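Leukotriene A-4 hydrolase (PDB 2XQ0) removes N-terminal residues from peptides, preferring di- and tripeptides, as a zinc-dependent M1-family aminopeptidase, and has a low epoxide hydrolase activity in vitro. Local coordinates at residues E238-V243 with H291-I296; E244-T249 with G336-E341. One frame throughout, in Å; residues are numbered along the deposited sequence.

Contact 1. Residues E238-V243 with H291-I296; sequences EFENDV and HDRSNI
Glu238 turns its carboxylate onto the backbone of the loop at 291-296 and takes hold of it by two amides. His291 N reaches OE1 of Glu238 at 2.9 Å on the syn side, close to the carboxylate plane, whereas Arg293 N comes to OE2 of Glu238 from above that plane; both bonds are bent. CG of Glu238 stands anti to its backbone N (chi1 -160°), and the bend at chi2 (90°) places CD beside the loop amides. OE2 also accepts from Ala290 N and from water 1, which lies 2.6 Å from Glu238 OE2 and takes the N-H of Asn295. A buried carboxylate is thus satisfied largely by main-chain N-H groups, which would probably steady its negative charge. The loop leads from strand 282-284 to helix 297-311, which carries the HExxH zinc motif of M1 peptidases; Glu238 joins this loop to helix 229-239. Arg293 runs back the other way, extended from CG to NE. Its guanidinium lies nearly parallel to the amide of Asn241, the planes 7° apart, with Asn241 CB over one face and 3.3 Å from Arg293 NH1. NH2 donates a hydrogen bond to Trp237 O, and the guanidinium makes a cation-pi contact with Trp237; water 2 bridges NH2 to Glu240 OE2. Ile296 uses two branches: its side chain and that of Asp242 cross at about a right angle, with Ile296 CD1 3.7 Å from Asp242 CG, while CG2 meets the edge of the Phe239 ring, 4.1 Å from Phe239 CD1. Asp242 OD2 accepts from Asn241 ND2 at 2.9 Å.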
ATOM      1  N   GLU A 238       6.994  12.074 -16.134  1.00 26.44           N
ATOM      2  CA  GLU A 238       7.070  10.663 -15.761  1.00 33.09           C
ATOM      3  C   GLU A 238       5.738   9.951 -15.992  1.00 31.78           C
ATOM      4  O   GLU A 238       5.716   8.761 -16.298  1.00 28.00           O
ATOM      5  CB  GLU A 238       7.529  10.493 -14.312  1.00 37.59           C
ATOM      6  CG  GLU A 238       8.100   9.106 -13.978  1.00 37.60           C
ATOM      7  CD  GLU A 238       9.622   9.019 -14.206  1.00 39.97           C
ATOM      8  OE1 GLU A 238      10.251  10.072 -14.427  1.00 37.86           O
ATOM      9  OE2 GLU A 238      10.183   7.904 -14.151  1.00 38.05           O
ATOM     10  N   PHE A 239       4.632  10.689 -15.888  1.00 29.42           N
ATOM     11  CA  PHE A 239       3.301  10.082 -15.880  1.00 30.89           C
ATOM     12  C   PHE A 239       2.501  10.344 -17.144  1.00 28.78           C
ATOM     13  O   PHE A 239       1.554   9.615 -17.447  1.00 22.02           O
ATOM     14  CB  PHE A 239       2.484  10.622 -14.698  1.00 24.69           C
ATOM     15  CG  PHE A 239       3.024  10.233 -13.354  1.00 28.63           C
ATOM     16  CD1 PHE A 239       3.461   8.942 -13.112  1.00 33.97           C
ATOM     17  CD2 PHE A 239       3.057  11.148 -12.320  1.00 28.55           C
ATOM     18  CE1 PHE A 239       3.955   8.584 -11.866  1.00 30.76           C
ATOM     19  CE2 PHE A 239       3.538  10.790 -11.077  1.00 30.71           C
ATOM     20  CZ  PHE A 239       3.995   9.509 -10.854  1.00 30.39           C
ATOM     21  N   GLU A 240       2.852  11.408 -17.860  1.00 20.25           N
ATOM     22  CA  GLU A 240       1.950  11.943 -18.896  1.00 23.53           C
ATOM     23  C   GLU A 240       1.861  11.055 -20.123  1.00 28.06           C
ATOM     24  O   GLU A 240       0.963  11.234 -20.946  1.00 27.52           O
ATOM     25  CB  GLU A 240       2.381  13.341 -19.361  1.00 24.64           C
ATOM     26  CG  GLU A 240       3.661  13.320 -20.168  1.00 23.73           C
ATOM     27  CD  GLU A 240       4.203  14.721 -20.497  1.00 36.95           C
ATOM     28  OE1 GLU A 240       3.491  15.740 -20.315  1.00 37.63           O
ATOM     29  OE2 GLU A 240       5.362  14.797 -20.940  1.00 38.55           O
ATOM     30  N   ASN A 241       2.803  10.128 -20.269  1.00 25.85           N
ATOM     31  CA  ASN A 241       2.842   9.289 -21.462  1.00 33.45           C
ATOM     32  C   ASN A 241       2.091   7.993 -21.245  1.00 38.50           C
ATOM     33  O   ASN A 241       1.882   7.245 -22.180  1.00 31.44           O
ATOM     34  CB  ASN A 241       4.282   8.962 -21.857  1.00 36.06           C
ATOM     35  CG  ASN A 241       4.368   8.014 -23.056  1.00 52.67           C
ATOM     36  OD1 ASN A 241       4.074   8.400 -24.192  1.00 39.10           O
ATOM     37  ND2 ASN A 241       4.787   6.771 -22.806  1.00 56.25           N
ATOM     38  N   ASP A 242       1.669   7.730 -20.011  1.00 34.21           N
ATOM     39  CA  ASP A 242       1.250   6.382 -19.672  1.00 33.19           C
ATOM     40  C   ASP A 242      -0.026   6.262 -18.847  1.00 30.04           C
ATOM     41  O   ASP A 242      -0.652   5.215 -18.877  1.00 26.24           O
ATOM     42  CB  ASP A 242       2.389   5.652 -18.949  1.00 34.30           C
ATOM     43  CG  ASP A 242       3.488   5.198 -19.897  1.00 46.50           C
ATOM     44  OD1 ASP A 242       3.345   4.096 -20.474  1.00 51.64           O
ATOM     45  OD2 ASP A 242       4.492   5.936 -20.070  1.00 36.44           O
ATOM     46  N   VAL A 243      -0.390   7.298 -18.089  1.00 26.65           N
ATOM     47  CA  VAL A 243      -1.521   7.162 -17.167  1.00 22.87           C
ATOM     48  C   VAL A 243      -2.834   6.909 -17.919  1.00 27.99           C
ATOM     49  O   VAL A 243      -3.604   6.050 -17.527  1.00 23.58           O
ATOM     50  CB  VAL A 243      -1.650   8.328 -16.111  1.00 23.18           C
ATOM     51  CG1 VAL A 243      -1.749   9.678 -16.771  1.00 32.25           C
ATOM     52  CG2 VAL A 243      -2.865   8.098 -15.186  1.00 22.94           C
ATOM     53  N   HIS A 291      13.047   9.354 -13.954  1.00 39.40           N
ATOM     54  CA  HIS A 291      13.441  10.110 -15.149  1.00 47.88           C
ATOM     55  C   HIS A 291      13.472   9.279 -16.429  1.00 46.92           C
ATOM     56  O   HIS A 291      13.843   9.787 -17.483  1.00 51.80           O
ATOM     57  CB  HIS A 291      14.780  10.844 -14.944  1.00 48.01           C
ATOM     58  CG  HIS A 291      14.750  11.846 -13.830  1.00 57.71           C
ATOM     59  ND1 HIS A 291      15.157  11.545 -12.546  1.00 64.35           N
ATOM     60  CD2 HIS A 291      14.334  13.132 -13.799  1.00 58.85           C
ATOM     61  CE1 HIS A 291      15.002  12.608 -11.775  1.00 58.37           C
ATOM     62  NE2 HIS A 291      14.502  13.585 -12.510  1.00 60.21           N
ATOM     63  N   ASP A 292      13.065   8.019 -16.344  1.00 50.08           N
ATOM     64  CA  ASP A 292      12.991   7.169 -17.535  1.00 54.36           C
ATOM     65  C   ASP A 292      11.659   6.426 -17.647  1.00 53.55           C
ATOM     66  O   ASP A 292      11.391   5.769 -18.656  1.00 52.31           O
ATOM     67  CB  ASP A 292      14.141   6.165 -17.544  1.00 57.52           C
ATOM     68  CG  ASP A 292      14.113   5.244 -16.345  1.00 61.21           C
ATOM     69  OD1 ASP A 292      13.146   5.320 -15.559  1.00 59.28           O
ATOM     70  OD2 ASP A 292      15.057   4.444 -16.187  1.00 69.28           O
ATOM     71  N   ARG A 293      10.839   6.531 -16.602  1.00 44.51           N
ATOM     72  CA  ARG A 293       9.531   5.875 -16.542  1.00 40.91           C
ATOM     73  C   ARG A 293       9.568   4.390 -16.183  1.00 44.66           C
ATOM     74  O   ARG A 293       8.693   3.634 -16.600  1.00 43.64           O
ATOM     75  CB  ARG A 293       8.748   6.093 -17.836  1.00 39.85           C
ATOM     76  CG  ARG A 293       8.398   7.536 -18.063  1.00 44.32           C
ATOM     77  CD  ARG A 293       7.936   7.806 -19.473  1.00 41.34           C
ATOM     78  NE  ARG A 293       7.569   9.207 -19.639  1.00 36.55           N
ATOM     79  CZ  ARG A 293       7.374   9.792 -20.815  1.00 36.83           C
ATOM     80  NH1 ARG A 293       7.534   9.099 -21.937  1.00 34.41           N
ATOM     81  NH2 ARG A 293       7.031  11.069 -20.874  1.00 29.43           N
ATOM     82  N   SER A 294      10.547   3.990 -15.373  1.00 49.90           N
ATOM     83  CA  SER A 294      10.725   2.589 -14.980  1.00 47.51           C
ATOM     84  C   SER A 294       9.758   2.074 -13.920  1.00 51.40           C
ATOM     85  O   SER A 294       9.421   0.887 -13.917  1.00 61.06           O
ATOM     86  CB  SER A 294      12.143   2.366 -14.456  1.00 55.86           C
ATOM     87  OG  SER A 294      13.109   2.869 -15.352  1.00 57.68           O
ATOM     88  N   ASN A 295       9.319   2.953 -13.020  1.00 39.72           N
ATOM     89  CA  ASN A 295       8.622   2.531 -11.811  1.00 41.61           C
ATOM     90  C   ASN A 295       7.112   2.721 -11.788  1.00 43.88           C
ATOM     91  O   ASN A 295       6.502   2.716 -10.718  1.00 52.52           O
ATOM     92  CB  ASN A 295       9.194   3.268 -10.603  1.00 43.35           C
ATOM     93  CG  ASN A 295      10.627   2.927 -10.355  1.00 51.36           C
ATOM     94  OD1 ASN A 295      11.102   1.869 -10.782  1.00 53.51           O
ATOM     95  ND2 ASN A 295      11.342   3.818  -9.665  1.00 48.16           N
ATOM     96  N   ILE A 296       6.497   2.890 -12.944  1.00 46.64           N
ATOM     97  CA  ILE A 296       5.106   3.336 -12.942  1.00 53.42           C
ATOM     98  C   ILE A 296       4.049   2.266 -12.614  1.00 48.73           C
ATOM     99  O   ILE A 296       2.871   2.592 -12.426  1.00 46.92           O
ATOM    100  CB  ILE A 296       4.759   4.091 -14.234  1.00 56.04           C
ATOM    101  CG1 ILE A 296       5.248   3.313 -15.449  1.00 51.29           C
ATOM    102  CG2 ILE A 296       5.386   5.485 -14.217  1.00 47.70           C
ATOM    103  CD1 ILE A 296       5.118   4.084 -16.728  1.00 52.29           C
TER
HETATM  104  O   HOH W   1       9.308   5.685 -13.209  1.00 31.14           O
HETATM  105  O   HOH W   2       6.304  12.893 -23.004  1.00 40.31           O

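Contact 2. Residues E244-T249 with G336-E341; sequences EKFIQT and GAIHGE
Ile338 projects from the last turn of helix 321-339 onto helix 243-253, a helix-to-helix contact at the surface of the M1 peptidase domain. Its CG1 is anti to the carbonyl carbon (chi1 -69°), and with chi2 at 167° the chain stays extended and carries CD1 to the neighbouring helix. There CD1 meets Phe246 at the ring edge, in plane, 3.3 Å from Phe246 CD1, the two side chains crossing at about a right angle. This is a tight approach for two carbons. Lys245 CG touches the same methyl, 4.1 Å from Ile338 CD1; beyond it the lysine chain bends at chi3, and NZ forms a salt bridge with Asp242. Thr249 meets the helix with both branches. CG2, anti to the backbone N, rests 3.8 Å from Ala337 CB, and OG1 lies 3.7 Å from Ile338 CG1. An alanine at Thr249 would probably open a gap beside Ala337 CB and Ile338 CG1 and leave Lys245 O without its hydroxyl donor. Ile334, a turn earlier on helix 321-339, also touches Phe246 and Thr249, while Leu303 of helix 297-311 packs on Phe246. Lys245 O accepts twice, from the helical N-H of Thr249 and, on the opposite face of the carbonyl plane, from Thr249 OG1 at 2.8 Å.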
ATOM      1  N   GLU A 244      -3.091   7.615 -19.017  1.00 26.72           N
ATOM      2  CA  GLU A 244      -4.371   7.376 -19.673  1.00 28.37           C
ATOM      3  C   GLU A 244      -4.415   5.980 -20.281  1.00 29.60           C
ATOM      4  O   GLU A 244      -5.447   5.323 -20.253  1.00 28.24           O
ATOM      5  CB  GLU A 244      -4.727   8.453 -20.688  1.00 34.22           C
ATOM      6  CG  GLU A 244      -6.025   8.186 -21.421  1.00 38.61           C
ATOM      7  CD  GLU A 244      -7.268   8.364 -20.556  1.00 44.85           C
ATOM      8  OE1 GLU A 244      -7.161   8.851 -19.408  1.00 44.62           O
ATOM      9  OE2 GLU A 244      -8.368   8.016 -21.040  1.00 44.75           O
ATOM     10  N   LYS A 245      -3.284   5.518 -20.793  1.00 26.91           N
ATOM     11  CA  LYS A 245      -3.182   4.160 -21.308  1.00 25.96           C
ATOM     12  C   LYS A 245      -3.504   3.118 -20.230  1.00 22.55           C
ATOM     13  O   LYS A 245      -4.219   2.157 -20.494  1.00 25.16           O
ATOM     14  CB  LYS A 245      -1.790   3.934 -21.902  1.00 25.87           C
ATOM     15  CG  LYS A 245      -1.496   2.517 -22.353  1.00 40.33           C
ATOM     16  CD  LYS A 245      -0.191   2.475 -23.141  1.00 48.38           C
ATOM     17  CE  LYS A 245       0.955   3.087 -22.347  1.00 51.42           C
ATOM     18  NZ  LYS A 245       2.077   3.563 -23.230  1.00 55.31           N
ATOM     19  N   PHE A 246      -2.978   3.302 -19.016  1.00 23.22           N
ATOM     20  CA  PHE A 246      -3.324   2.422 -17.907  1.00 24.52           C
ATOM     21  C   PHE A 246      -4.822   2.447 -17.623  1.00 25.93           C
ATOM     22  O   PHE A 246      -5.460   1.395 -17.423  1.00 23.21           O
ATOM     23  CB  PHE A 246      -2.594   2.828 -16.628  1.00 19.71           C
ATOM     24  CG  PHE A 246      -1.155   2.425 -16.592  1.00 25.95           C
ATOM     25  CD1 PHE A 246      -0.644   1.529 -17.500  1.00 38.07           C
ATOM     26  CD2 PHE A 246      -0.302   2.961 -15.632  1.00 43.96           C
ATOM     27  CE1 PHE A 246       0.703   1.166 -17.459  1.00 45.85           C
ATOM     28  CE2 PHE A 246       1.040   2.603 -15.586  1.00 42.85           C
ATOM     29  CZ  PHE A 246       1.539   1.702 -16.503  1.00 37.99           C
ATOM     30  N   ILE A 247      -5.402   3.640 -17.576  1.00 22.94           N
ATOM     31  CA  ILE A 247      -6.816   3.693 -17.242  1.00 20.44           C
ATOM     32  C   ILE A 247      -7.626   2.920 -18.270  1.00 21.98           C
ATOM     33  O   ILE A 247      -8.432   2.067 -17.907  1.00 23.22           O
ATOM     34  CB  ILE A 247      -7.368   5.119 -17.089  1.00 21.56           C
ATOM     35  CG1 ILE A 247      -6.603   5.877 -16.010  1.00 24.08           C
ATOM     36  CG2 ILE A 247      -8.850   5.049 -16.663  1.00 26.08           C
ATOM     37  CD1 ILE A 247      -7.052   7.313 -15.856  1.00 23.75           C
ATOM     38  N   GLN A 248      -7.392   3.202 -19.549  1.00 20.75           N
ATOM     39  CA  GLN A 248      -8.150   2.578 -20.647  1.00 19.89           C
ATOM     40  C   GLN A 248      -7.920   1.069 -20.704  1.00 15.85           C
ATOM     41  O   GLN A 248      -8.821   0.305 -21.036  1.00 24.51           O
ATOM     42  CB  GLN A 248      -7.809   3.227 -21.995  1.00 22.84           C
ATOM     43  CG  GLN A 248      -8.408   4.632 -22.186  1.00 31.52           C
ATOM     44  CD  GLN A 248      -7.912   5.302 -23.463  1.00 38.97           C
ATOM     45  OE1 GLN A 248      -7.483   4.624 -24.400  1.00 34.76           O
ATOM     46  NE2 GLN A 248      -7.947   6.638 -23.499  1.00 29.15           N
ATOM     47  N   THR A 249      -6.718   0.639 -20.347  1.00 20.46           N
ATOM     48  CA  THR A 249      -6.441  -0.793 -20.240  1.00 25.19           C
ATOM     49  C   THR A 249      -7.267  -1.479 -19.131  1.00 27.14           C
ATOM     50  O   THR A 249      -7.866  -2.541 -19.346  1.00 19.54           O
ATOM     51  CB  THR A 249      -4.948  -1.063 -20.021  1.00 24.53           C
ATOM     52  OG1 THR A 249      -4.205  -0.553 -21.144  1.00 23.65           O
ATOM     53  CG2 THR A 249      -4.716  -2.562 -19.903  1.00 27.20           C
ATOM     54  N   GLY A 336       0.236  -6.984 -18.215  1.00 17.41           N
ATOM     55  CA  GLY A 336       0.278  -8.071 -19.176  1.00 15.21           C
ATOM     56  C   GLY A 336      -0.379  -7.661 -20.479  1.00 22.20           C
ATOM     57  O   GLY A 336       0.083  -8.021 -21.560  1.00 22.21           O
ATOM     58  N   ALA A 337      -1.455  -6.892 -20.384  1.00 18.20           N
ATOM     59  CA  ALA A 337      -2.179  -6.486 -21.579  1.00 18.48           C
ATOM     60  C   ALA A 337      -1.350  -5.488 -22.379  1.00 29.32           C
ATOM     61  O   ALA A 337      -1.453  -5.426 -23.597  1.00 31.33           O
ATOM     62  CB  ALA A 337      -3.500  -5.884 -21.211  1.00 21.20           C
ATOM     63  N   ILE A 338      -0.521  -4.706 -21.690  1.00 26.36           N
ATOM     64  CA  ILE A 338       0.282  -3.684 -22.354  1.00 26.27           C
ATOM     65  C   ILE A 338       1.594  -4.260 -22.874  1.00 22.57           C
ATOM     66  O   ILE A 338       2.017  -3.968 -23.989  1.00 25.63           O
ATOM     67  CB  ILE A 338       0.572  -2.503 -21.401  1.00 24.28           C
ATOM     68  CG1 ILE A 338      -0.713  -1.718 -21.122  1.00 26.57           C
ATOM     69  CG2 ILE A 338       1.623  -1.595 -21.978  1.00 30.11           C
ATOM     70  CD1 ILE A 338      -0.581  -0.737 -19.952  1.00 29.10           C
ATOM     71  N   HIS A 339       2.217  -5.114 -22.073  1.00 25.69           N
ATOM     72  CA  HIS A 339       3.552  -5.604 -22.368  1.00 26.68           C
ATOM     73  C   HIS A 339       3.645  -7.090 -22.768  1.00 28.51           C
ATOM     74  O   HIS A 339       4.670  -7.525 -23.253  1.00 31.42           O
ATOM     75  CB  HIS A 339       4.464  -5.341 -21.177  1.00 28.38           C
ATOM     76  CG  HIS A 339       4.592  -3.895 -20.824  1.00 33.43           C
ATOM     77  ND1 HIS A 339       5.202  -2.980 -21.654  1.00 29.91           N
ATOM     78  CD2 HIS A 339       4.199  -3.205 -19.725  1.00 33.45           C
ATOM     79  CE1 HIS A 339       5.175  -1.787 -21.083  1.00 36.46           C
ATOM     80  NE2 HIS A 339       4.578  -1.900 -19.910  1.00 34.68           N
ATOM     81  N   GLY A 340       2.588  -7.859 -22.565  1.00 24.97           N
ATOM     82  CA  GLY A 340       2.615  -9.269 -22.909  1.00 30.64           C
ATOM     83  C   GLY A 340       2.769 -10.179 -21.701  1.00 22.45           C
ATOM     84  O   GLY A 340       3.175  -9.742 -20.620  1.00 22.47           O
ATOM     85  N   GLU A 341       2.465 -11.459 -21.895  1.00 28.65           N
ATOM     86  CA  GLU A 341       2.470 -12.430 -20.813  1.00 26.21           C
ATOM     87  C   GLU A 341       3.825 -12.603 -20.134  1.00 24.59           C
ATOM     88  O   GLU A 341       3.873 -12.800 -18.916  1.00 22.31           O
ATOM     89  CB  GLU A 341       1.907 -13.787 -21.267  1.00 32.33           C
ATOM     90  CG  GLU A 341       0.394 -13.835 -21.306  1.00 37.18           C
ATOM     91  CD  GLU A 341      -0.232 -13.604 -19.936  1.00 43.78           C
ATOM     92  OE1 GLU A 341      -1.355 -13.070 -19.870  1.00 52.47           O
ATOM     93  OE2 GLU A 341       0.395 -13.960 -18.925  1.00 40.65           O
TER

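How the contacts relate
Contacts 1 and 2 follow one another along the chain on the first side, where helix 229-239 gives way to helix 243-253, and their centres lie 13 Å apart. They touch directly: Ile296 O of contact 1 is 3.7 Å from Phe246 CE2 of contact 2. A second tie is the salt bridge from Asp242 to Lys245, one residue from each contact. No residue of either contact is among those touching bestatin, and both sit a layer away. The side chains of Phe239 and Phe246 are each about 9 Å from that of Glu302, the proton acceptor, and Phe246 is equally far from zinc ligand His301. Bound bestatin is about 11 Å from the side chains of Ile296 and Phe246.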